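Local coordinates for amino acid amide racemase (Ochrobactrum anthropi, PDB 6GIO), which belongs to the class-III aminotransferase family of fold-type I enzymes and holds pyridoxal-5'-phosphate in its pocket, at residues C[307-310]-C[311-315]; C[402-406]-C[407-411]; C[69-72]-C[73-76]; C[279-282]-C[283-286]. One frame throughout, in Å; residues are numbered along the deposited sequence.

Contact 1: residues C[307-310]-C[311-315]; sequences RAVL and NTIER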
loop_
_atom_site.group_PDB
_atom_site.type_symbol
_atom_site.label_atom_id
_atom_site.label_comp_id
_atom_site.label_asym_id
_atom_site.label_seq_id
_atom_site.Cartn_x
_atom_site.Cartn_y
_atom_site.Cartn_z
ATOM N N ARG C 307 1.863 -14.322 10.077
ATOM C CA ARG C 307 2.430 -15.529 10.687
ATOM C C ARG C 307 1.301 -16.398 11.207
ATOM O O ARG C 307 1.348 -17.612 11.052
ATOM C CB ARG C 307 3.394 -15.196 11.815
ATOM C CG ARG C 307 4.642 -14.523 11.340
ATOM C CD ARG C 307 5.749 -14.762 12.316
ATOM N NE ARG C 307 6.248 -16.118 12.165
ATOM C CZ ARG C 307 6.741 -16.856 13.159
ATOM N NH1 ARG C 307 6.809 -16.388 14.408
ATOM N NH2 ARG C 307 7.170 -18.071 12.899
ATOM N N ALA C 308 0.290 -15.766 11.818
ATOM C CA ALA C 308 -0.864 -16.479 12.338
ATOM C C ALA C 308 -1.633 -17.128 11.199
ATOM O O ALA C 308 -2.112 -18.261 11.312
ATOM C CB ALA C 308 -1.781 -15.548 13.138
ATOM N N VAL C 309 -1.750 -16.445 10.074
ATOM C CA VAL C 309 -2.436 -17.050 8.926
ATOM C C VAL C 309 -1.710 -18.324 8.451
ATOM O O VAL C 309 -2.292 -19.412 8.345
ATOM C CB VAL C 309 -2.612 -16.033 7.781
ATOM C CG1 VAL C 309 -3.001 -16.727 6.494
ATOM C CG2 VAL C 309 -3.677 -14.977 8.142
ATOM N N LEU C 310 -0.436 -18.190 8.145
ATOM C CA LEU C 310 0.352 -19.328 7.675
ATOM C C LEU C 310 0.358 -20.437 8.705
ATOM O O LEU C 310 0.221 -21.604 8.358
ATOM C CB LEU C 310 1.787 -18.908 7.383
ATOM C CG LEU C 310 2.025 -17.874 6.294
ATOM C CD1 LEU C 310 3.515 -17.842 5.972
ATOM C CD2 LEU C 310 1.241 -18.178 5.038
ATOM N N ASN C 311 0.483 -20.091 9.989
ATOM C CA ASN C 311 0.596 -21.144 11.000
ATOM C C ASN C 311 -0.714 -21.954 11.075
ATOM O O ASN C 311 -0.685 -23.184 11.097
ATOM C CB ASN C 311 0.977 -20.553 12.363
ATOM C CG ASN C 311 1.176 -21.616 13.428
ATOM O OD1 ASN C 311 2.109 -22.413 13.374
ATOM N ND2 ASN C 311 0.283 -21.641 14.377
ATOM N N THR C 312 -1.857 -21.257 11.089
ATOM C CA THR C 312 -3.163 -21.894 11.110
ATOM C C THR C 312 -3.417 -22.785 9.907
ATOM O O THR C 312 -3.930 -23.907 10.024
ATOM C CB THR C 312 -4.241 -20.818 11.151
ATOM O OG1 THR C 312 -4.006 -19.996 12.288
ATOM C CG2 THR C 312 -5.581 -21.410 11.230
ATOM N N ILE C 313 -3.040 -22.298 8.734
ATOM C CA ILE C 313 -3.195 -23.062 7.496
ATOM C C ILE C 313 -2.362 -24.348 7.513
ATOM O O ILE C 313 -2.848 -25.387 7.061
ATOM C CB ILE C 313 -2.858 -22.176 6.241
ATOM C CG1 ILE C 313 -3.988 -21.167 5.968
ATOM C CG2 ILE C 313 -2.670 -23.002 4.980
ATOM C CD1 ILE C 313 -3.503 -20.003 5.140
ATOM N N GLU C 314 -1.119 -24.293 7.985
ATOM C CA GLU C 314 -0.312 -25.519 8.097
ATOM C C GLU C 314 -0.861 -26.430 9.207
ATOM O O GLU C 314 -1.024 -27.615 8.991
ATOM C CB GLU C 314 1.157 -25.238 8.441
ATOM C CG GLU C 314 1.940 -24.427 7.419
ATOM C CD GLU C 314 3.342 -24.041 7.920
ATOM O OE1 GLU C 314 4.243 -24.915 7.871
ATOM O OE2 GLU C 314 3.557 -22.869 8.346
ATOM N N ARG C 315 -1.147 -25.873 10.388
ATOM C CA ARG C 315 -1.509 -26.689 11.551
ATOM C C ARG C 315 -2.851 -27.381 11.381
ATOM O O ARG C 315 -2.987 -28.567 11.677
ATOM C CB ARG C 315 -1.508 -25.854 12.845
ATOM C CG ARG C 315 -0.121 -25.673 13.466
ATOM C CD ARG C 315 -0.155 -24.804 14.727
ATOM N NE ARG C 315 -0.803 -25.447 15.871
ATOM C CZ ARG C 315 -0.263 -26.409 16.631
ATOM N NH1 ARG C 315 0.964 -26.886 16.392
ATOM N NH2 ARG C 315 -0.967 -26.913 17.640
#
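In Thr312 the hydroxyl sits beside the backbone N and opposite the carbonyl carbon (chi1 -57°), which turns OG1 back along the helix toward Ala308. There it donates to Ala308 O across 2.7 Å, the usual bond of a helical threonine to the carbonyl one turn earlier. Thr312 N donates to the same oxygen at 3.0 Å, and the two donors approach from opposite faces of the carbonyl plane, so that one acceptor serves both. One residue on, Ile313 N reaches Val309 O in a 3.0 Å bond, while their side chains run side by side and point the same way. Ile313 CD1 meets Val309 CG1 at 3.6 Å on the buried side of the helix. Leu310 O accepts from Glu314 N, and CG of Glu314 packs 3.4 Å from that same Leu310 O.

These turns belong to helix 300-315, which packs on two other helices. Ala308 and Thr312 rest on Ala62 of helix 61-72, whereas Leu310 reaches Leu90 of helix 85-97. The charged ends turn to the latter helix too, Arg307 forming a salt bridge with Asp93 and Glu314 one with Arg96. Because the hydroxyl of buried Thr312 spends its proton on the helix's own backbone, a polar side chain can stand in an apolar helix interface with its donor satisfied.

Contact 2: residues C[402-406]-C[407-411]; sequences LTLTE and PEIDE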
loop_
_atom_site.group_PDB
_atom_site.type_symbol
_atom_site.label_atom_id
_atom_site.label_comp_id
_atom_site.label_asym_id
_atom_site.label_seq_id
_atom_site.Cartn_x
_atom_site.Cartn_y
_atom_site.Cartn_z
ATOM N N LEU C 402 -11.469 -19.884 4.287
ATOM C CA LEU C 402 -11.066 -21.265 4.256
ATOM C C LEU C 402 -11.699 -22.048 5.409
ATOM O O LEU C 402 -11.701 -23.279 5.419
ATOM C CB LEU C 402 -9.540 -21.340 4.368
ATOM C CG LEU C 402 -8.762 -20.716 3.197
ATOM C CD1 LEU C 402 -7.300 -21.183 3.188
ATOM C CD2 LEU C 402 -9.396 -21.056 1.875
ATOM N N THR C 403 -12.224 -21.310 6.383
ATOM C CA THR C 403 -12.891 -21.889 7.529
ATOM C C THR C 403 -14.370 -22.159 7.292
ATOM O O THR C 403 -15.093 -22.491 8.231
ATOM C CB THR C 403 -12.755 -20.930 8.729
ATOM O OG1 THR C 403 -13.119 -19.616 8.311
ATOM C CG2 THR C 403 -11.283 -20.918 9.223
ATOM N N LEU C 404 -14.816 -22.027 6.049
ATOM C CA LEU C 404 -16.197 -22.302 5.692
ATOM C C LEU C 404 -16.614 -23.712 6.170
ATOM O O LEU C 404 -15.913 -24.707 5.922
ATOM C CB LEU C 404 -16.393 -22.154 4.183
ATOM C CG LEU C 404 -17.846 -22.162 3.689
ATOM C CD1 LEU C 404 -18.600 -20.895 4.080
ATOM C CD2 LEU C 404 -17.890 -22.387 2.184
ATOM N N THR C 405 -17.749 -23.792 6.867
ATOM C CA THR C 405 -18.216 -25.110 7.405
ATOM C C THR C 405 -19.111 -25.853 6.412
ATOM O O THR C 405 -19.632 -25.264 5.452
ATOM C CB THR C 405 -18.957 -24.968 8.751
ATOM O OG1 THR C 405 -20.194 -24.280 8.562
ATOM C CG2 THR C 405 -18.111 -24.214 9.740
ATOM N N GLU C 406 -19.300 -27.149 6.640
ATOM C CA GLU C 406 -20.206 -27.921 5.776
ATOM C C GLU C 406 -21.668 -27.471 5.848
ATOM O O GLU C 406 -22.303 -27.358 4.821
ATOM C CB GLU C 406 -20.002 -29.418 5.942
ATOM C CG GLU C 406 -18.646 -29.827 5.366
ATOM C CD GLU C 406 -18.312 -31.308 5.500
ATOM O OE1 GLU C 406 -19.164 -32.154 5.176
ATOM O OE2 GLU C 406 -17.165 -31.618 5.885
ATOM N N PRO C 407 -22.182 -27.124 7.034
ATOM C CA PRO C 407 -23.527 -26.527 7.053
ATOM C C PRO C 407 -23.632 -25.229 6.289
ATOM O O PRO C 407 -24.682 -24.935 5.714
ATOM C CB PRO C 407 -23.783 -26.280 8.541
ATOM C CG PRO C 407 -22.964 -27.354 9.213
ATOM C CD PRO C 407 -21.732 -27.513 8.384
ATOM N N GLU C 408 -22.565 -24.438 6.309
ATOM C CA GLU C 408 -22.553 -23.191 5.561
ATOM C C GLU C 408 -22.505 -23.452 4.052
ATOM O O GLU C 408 -23.083 -22.702 3.268
ATOM C CB GLU C 408 -21.404 -22.305 6.027
ATOM C CG GLU C 408 -21.660 -21.680 7.374
ATOM C CD GLU C 408 -20.430 -21.093 8.008
ATOM O OE1 GLU C 408 -19.296 -21.435 7.603
ATOM O OE2 GLU C 408 -20.621 -20.302 8.960
ATOM N N ILE C 409 -21.849 -24.520 3.625
ATOM C CA ILE C 409 -21.912 -24.898 2.207
ATOM C C ILE C 409 -23.351 -25.161 1.758
ATOM O O ILE C 409 -23.738 -24.675 0.697
ATOM C CB ILE C 409 -20.985 -26.081 1.865
ATOM C CG1 ILE C 409 -19.534 -25.634 1.978
ATOM C CG2 ILE C 409 -21.237 -26.567 0.439
ATOM C CD1 ILE C 409 -18.516 -26.758 1.946
ATOM N N ASP C 410 -24.153 -25.895 2.554
ATOM C CA ASP C 410 -25.589 -26.112 2.208
ATOM C C ASP C 410 -26.371 -24.817 2.199
ATOM O O ASP C 410 -27.256 -24.647 1.383
ATOM C CB ASP C 410 -26.351 -27.049 3.196
ATOM C CG ASP C 410 -25.842 -28.472 3.197
ATOM O OD1 ASP C 410 -25.335 -28.933 2.154
ATOM O OD2 ASP C 410 -25.966 -29.144 4.261
ATOM N N GLU C 411 -26.107 -23.938 3.164
ATOM C CA GLU C 411 -26.811 -22.654 3.236
ATOM C C GLU C 411 -26.479 -21.786 2.014
ATOM O O GLU C 411 -27.346 -21.063 1.463
ATOM C CB GLU C 411 -26.422 -21.910 4.509
ATOM C CG GLU C 411 -27.117 -20.580 4.654
ATOM C CD GLU C 411 -26.623 -19.759 5.823
ATOM O OE1 GLU C 411 -25.620 -20.145 6.473
ATOM O OE2 GLU C 411 -27.252 -18.703 6.091
#
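Glu406, Glu408 and Thr405 carry this turn, where a loop becomes a helix and two side chains trade bonds with each other's backbone. Glu408 runs extended beyond CG across the Thr405 side chain, and its OE1 receives Thr405 N at 2.9 Å in a nearly straight bond (172° at the hydrogen). The amide comes from the anti side of the carboxylate and 27° out of its plane. In return Thr405 OG1 accepts from Glu408 N at 3.3 Å. That hydroxyl lies between the backbone N and the carbonyl carbon (chi1 67°), a placement that turns it toward the first turn of the helix, and CG of Glu408 passes 3.2 Å from OG1.

This reciprocal pair is a capping box, with Thr405 as N-cap of helix 406-424: each residue supplies a side-chain acceptor for an amide of the other. A carboxylate at this end would probably also be favoured by the helix dipole. OE1 has a second donor, Asn34 ND2, which helps to hold the carboxylate in place.

Glu406, the first helical residue, contributes mainly through its backbone, Glu406 O accepting from Asp410 N at 3.3 Å. Its CB lies against the ring of Pro407, 3.5 Å from CD, while its carboxylate leads away to a salt bridge with Arg324. On the buried side Leu404 CD2 leans on Ile409 CG1 at 3.6 Å, and the two side chains meet at a slant. Ile409 goes on to pack against Val325 and Phe329 of helix 318-339.

Contact 3: residues C[69-72]-C[73-76]; sequences KSVR and DMAG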
loop_
_atom_site.group_PDB
_atom_site.type_symbol
_atom_site.label_atom_id
_atom_site.label_comp_id
_atom_site.label_asym_id
_atom_site.label_seq_id
_atom_site.Cartn_x
_atom_site.Cartn_y
_atom_site.Cartn_z
ATOM N N LYS C 69 -1.025 -8.844 20.665
ATOM C CA LYS C 69 0.339 -8.831 21.208
ATOM C C LYS C 69 1.204 -7.762 20.537
ATOM O O LYS C 69 1.890 -6.996 21.227
ATOM C CB LYS C 69 0.980 -10.221 21.147
ATOM C CG LYS C 69 0.351 -11.201 22.156
ATOM C CD LYS C 69 0.665 -12.676 21.896
ATOM C CE LYS C 69 2.114 -12.914 21.529
ATOM N NZ LYS C 69 2.374 -14.377 21.375
ATOM N N SER C 70 1.128 -7.660 19.208
ATOM C CA SER C 70 1.924 -6.660 18.465
ATOM C C SER C 70 1.524 -5.211 18.643
ATOM O O SER C 70 2.385 -4.352 18.761
ATOM C CB SER C 70 2.002 -7.014 16.948
ATOM O OG SER C 70 0.692 -7.276 16.403
ATOM N N VAL C 71 0.233 -4.897 18.654
ATOM C CA VAL C 71 -0.177 -3.500 18.822
ATOM C C VAL C 71 0.094 -3.007 20.258
ATOM O O VAL C 71 0.427 -1.844 20.468
ATOM C CB VAL C 71 -1.652 -3.298 18.420
ATOM C CG1 VAL C 71 -2.596 -3.882 19.454
ATOM C CG2 VAL C 71 -1.956 -1.834 18.184
ATOM N N ARG C 72 -0.033 -3.894 21.253
ATOM C CA ARG C 72 0.355 -3.577 22.634
ATOM C C ARG C 72 1.857 -3.380 22.876
ATOM O O ARG C 72 2.264 -2.588 23.724
ATOM C CB ARG C 72 -0.112 -4.699 23.565
ATOM C CG ARG C 72 -1.612 -4.789 23.735
ATOM C CD ARG C 72 -1.954 -6.160 24.298
ATOM N NE ARG C 72 -3.391 -6.387 24.363
ATOM C CZ ARG C 72 -3.947 -7.519 24.787
ATOM N NH1 ARG C 72 -3.190 -8.519 25.210
ATOM N NH2 ARG C 72 -5.256 -7.630 24.818
ATOM N N ASP C 73 2.687 -4.146 22.180
ATOM C CA ASP C 73 4.109 -4.113 22.404
ATOM C C ASP C 73 4.777 -4.096 21.020
ATOM O O ASP C 73 5.265 -5.110 20.523
ATOM C CB ASP C 73 4.501 -5.297 23.269
ATOM C CG ASP C 73 5.982 -5.335 23.596
ATOM O OD1 ASP C 73 6.668 -4.335 23.373
ATOM O OD2 ASP C 73 6.464 -6.368 24.071
ATOM N N MET C 74 4.752 -2.906 20.418
ATOM C CA MET C 74 5.023 -2.675 18.994
ATOM C C MET C 74 6.489 -2.447 18.731
ATOM O O MET C 74 7.082 -1.447 19.213
ATOM C CB MET C 74 4.234 -1.472 18.483
ATOM C CG MET C 74 4.296 -1.294 16.948
ATOM S SD MET C 74 3.433 0.194 16.350
ATOM C CE MET C 74 1.782 -0.388 16.333
ATOM N N ALA C 75 7.060 -3.364 17.944
ATOM C CA ALA C 75 8.498 -3.409 17.703
ATOM C C ALA C 75 8.860 -2.454 16.566
ATOM O O ALA C 75 9.294 -2.853 15.471
ATOM C CB ALA C 75 8.926 -4.825 17.385
ATOM N N GLY C 76 8.659 -1.186 16.832
ATOM C CA GLY C 76 8.752 -0.178 15.792
ATOM C C GLY C 76 7.582 -0.286 14.804
ATOM O O GLY C 76 6.677 -1.137 14.965
#
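Ser70 O and Met74 N approach to 3.2 Å without forming a hydrogen bond, because the angle is poor; instead the carbonyl oxygen faces carbon. Met74 CA stands 3.1 Å from Ser70 O and Met74 CB 3.4 Å from it. The change begins one residue earlier, where Asp73 leaves helical phi and psi (phi -136°), and the following amide swings off the helical path. The last regular bond before this change runs from Asp73 N to Lys69 O at 3.1 Å, already bent to 138° at the hydrogen.

Here helix 61-72 comes to its end and the chain enters the loop leading to helix 85-97. Ala75 is the centre of an inverse gamma turn, closed by a weak bond from Gly76 N to Met74 O at 2.9 Å. Met74 extends from its backbone with CG opposite the N (chi1 -171°) and then bends at its last torsion, which carries CE to 4.4 Å from CG2 of Val71. This loose apolar touch sits beside helix 300-315, where Met74 also packs on Pro300 and Val301.

Arg72 and Asp73 reach the dimer interface. Arg72 forms a salt bridge with Glu68 of the second subunit, and Asp73 OD1 accepts from the backbone N of Gly31 of the second subunit. Buried Ser70 instead keeps its hydroxyl within its own helix, with OG hydrogen-bonded to the backbone oxygens of Ala66 and Val67.

Contact 4: residues C[279-282]-C[283-286]; sequences VGPQ and WVMD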
loop_
_atom_site.group_PDB
_atom_site.type_symbol
_atom_site.label_atom_id
_atom_site.label_comp_id
_atom_site.label_asym_id
_atom_site.label_seq_id
_atom_site.Cartn_x
_atom_site.Cartn_y
_atom_site.Cartn_z
ATOM N N VAL C 279 8.811 -12.931 -3.110
ATOM C CA VAL C 279 9.907 -13.882 -2.794
ATOM C C VAL C 279 10.633 -14.054 -4.094
ATOM O O VAL C 279 9.998 -14.313 -5.100
ATOM C CB VAL C 279 9.378 -15.252 -2.293
ATOM C CG1 VAL C 279 10.505 -16.248 -2.088
ATOM C CG2 VAL C 279 8.652 -15.051 -0.988
ATOM N N GLY C 280 11.939 -13.825 -4.092
ATOM C CA GLY C 280 12.690 -13.838 -5.307
ATOM C C GLY C 280 14.125 -14.250 -5.064
ATOM O O GLY C 280 14.511 -14.446 -3.927
ATOM N N PRO C 281 14.897 -14.426 -6.134
ATOM C CA PRO C 281 16.288 -14.850 -5.941
ATOM C C PRO C 281 17.105 -13.648 -5.413
ATOM O O PRO C 281 16.730 -12.496 -5.668
ATOM C CB PRO C 281 16.756 -15.285 -7.344
ATOM C CG PRO C 281 15.717 -14.846 -8.296
ATOM C CD PRO C 281 14.549 -14.247 -7.555
ATOM N N GLN C 282 18.192 -13.913 -4.689
ATOM C CA GLN C 282 18.961 -12.833 -4.041
ATOM C C GLN C 282 19.567 -11.818 -5.022
ATOM O O GLN C 282 19.553 -10.606 -4.789
ATOM C CB GLN C 282 20.060 -13.403 -3.135
ATOM C CG GLN C 282 20.833 -12.302 -2.436
ATOM C CD GLN C 282 21.956 -12.812 -1.595
ATOM O OE1 GLN C 282 22.549 -13.866 -1.884
ATOM N NE2 GLN C 282 22.274 -12.063 -0.524
ATOM N N TRP C 283 20.057 -12.303 -6.148
ATOM C CA TRP C 283 20.703 -11.411 -7.094
ATOM C C TRP C 283 19.715 -10.367 -7.625
ATOM O O TRP C 283 20.109 -9.269 -7.910
ATOM C CB TRP C 283 21.404 -12.183 -8.229
ATOM C CG TRP C 283 20.512 -12.829 -9.277
ATOM C CD1 TRP C 283 19.990 -14.090 -9.256
ATOM C CD2 TRP C 283 20.083 -12.249 -10.502
ATOM N NE1 TRP C 283 19.240 -14.309 -10.372
ATOM C CE2 TRP C 283 19.296 -13.198 -11.161
ATOM C CE3 TRP C 283 20.297 -11.017 -11.112
ATOM C CZ2 TRP C 283 18.712 -12.950 -12.406
ATOM C CZ3 TRP C 283 19.700 -10.763 -12.331
ATOM C CH2 TRP C 283 18.919 -11.728 -12.965
ATOM N N VAL C 284 18.436 -10.687 -7.697
ATOM C CA VAL C 284 17.416 -9.676 -8.043
ATOM C C VAL C 284 17.027 -8.830 -6.831
ATOM O O VAL C 284 16.969 -7.595 -6.911
ATOM C CB VAL C 284 16.138 -10.368 -8.569
ATOM C CG1 VAL C 284 14.993 -9.368 -8.778
ATOM C CG2 VAL C 284 16.451 -11.151 -9.827
ATOM N N MET C 285 16.742 -9.502 -5.721
ATOM C CA MET C 285 16.080 -8.882 -4.583
ATOM C C MET C 285 17.009 -7.932 -3.817
ATOM O O MET C 285 16.565 -6.956 -3.185
ATOM C CB MET C 285 15.483 -9.956 -3.673
ATOM C CG MET C 285 14.440 -10.806 -4.355
ATOM S SD MET C 285 12.982 -9.892 -4.953
ATOM C CE MET C 285 12.340 -9.209 -3.444
ATOM N N ASP C 286 18.307 -8.212 -3.907
ATOM C CA ASP C 286 19.336 -7.338 -3.360
ATOM C C ASP C 286 19.944 -6.409 -4.415
ATOM O O ASP C 286 21.061 -5.944 -4.230
ATOM C CB ASP C 286 20.463 -8.166 -2.732
ATOM C CG ASP C 286 20.077 -8.772 -1.415
ATOM O OD1 ASP C 286 18.925 -8.540 -0.924
ATOM O OD2 ASP C 286 20.948 -9.509 -0.870
#
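Strand 276-281 runs straight into the short helix 282-285, and Pro281 at the N-cap position gives its O to Met285 N at 3.0 Å and, in a weak bond, to Val284 N. This is a strand-to-helix junction at the end of an inner strand of a seven-stranded mixed sheet, the one that also includes strands 104-109 and 262-265. The next backbone bond, Asp286 N to Gln282 O, closes the turn at 2.8 Å.

The same two residues meet again through their side chains. Gln282 has CG opposite its backbone N (chi1 -179°) and continues extended, which brings the amide across Asp286 at a slant. CG of Gln282 lies 3.2 Å from OD2 of Asp286, so the aliphatic part packs on the acid as well. The amide and carboxylate planes stand 67° apart. The other oxygen of this acid, OD1, accepts from the backbone N of Glu17 of the second subunit, so Asp286 links the helix end to the dimer partner.

On another side of the turn the Trp283 ring lies beside Pro281, with Trp283 CD1 3.9 Å from Pro281 CB. Val284 CG2 sits over the centre of the indole, 3.7 Å above its plane. Met285 bends at both chi2 and chi3 and folds back over the strand, its SD 4.0 Å from CA of Gly280, which has no side chain to obstruct it. The amide of Gln282 is held by NE2, which donates to Asp286 OD2 at 2.9 Å, the oxygen met nearly along its C-O axis.

Along the chain the order is contact 3, contact 4, contact 1 and contact 2. The centre of contact 1 lies about 20 Å from those of contacts 2 and 3 and about 25 Å from that of contact 4. Contacts 2 and 4 are the most distant pair, about 40 Å between centres and on opposite sides of the chain's centre: contact 2 opens helix 406-424 after strand 395-398 of one mixed sheet, while contact 4 ends strand 276-281 of the other. Helix 300-315 ties contact 1 to contact 3, since it packs on helix 61-72, whose end forms contact 3. Contacts 3 and 4 thus serve the dimer interface, contacts 1 and 2 the packing within one subunit.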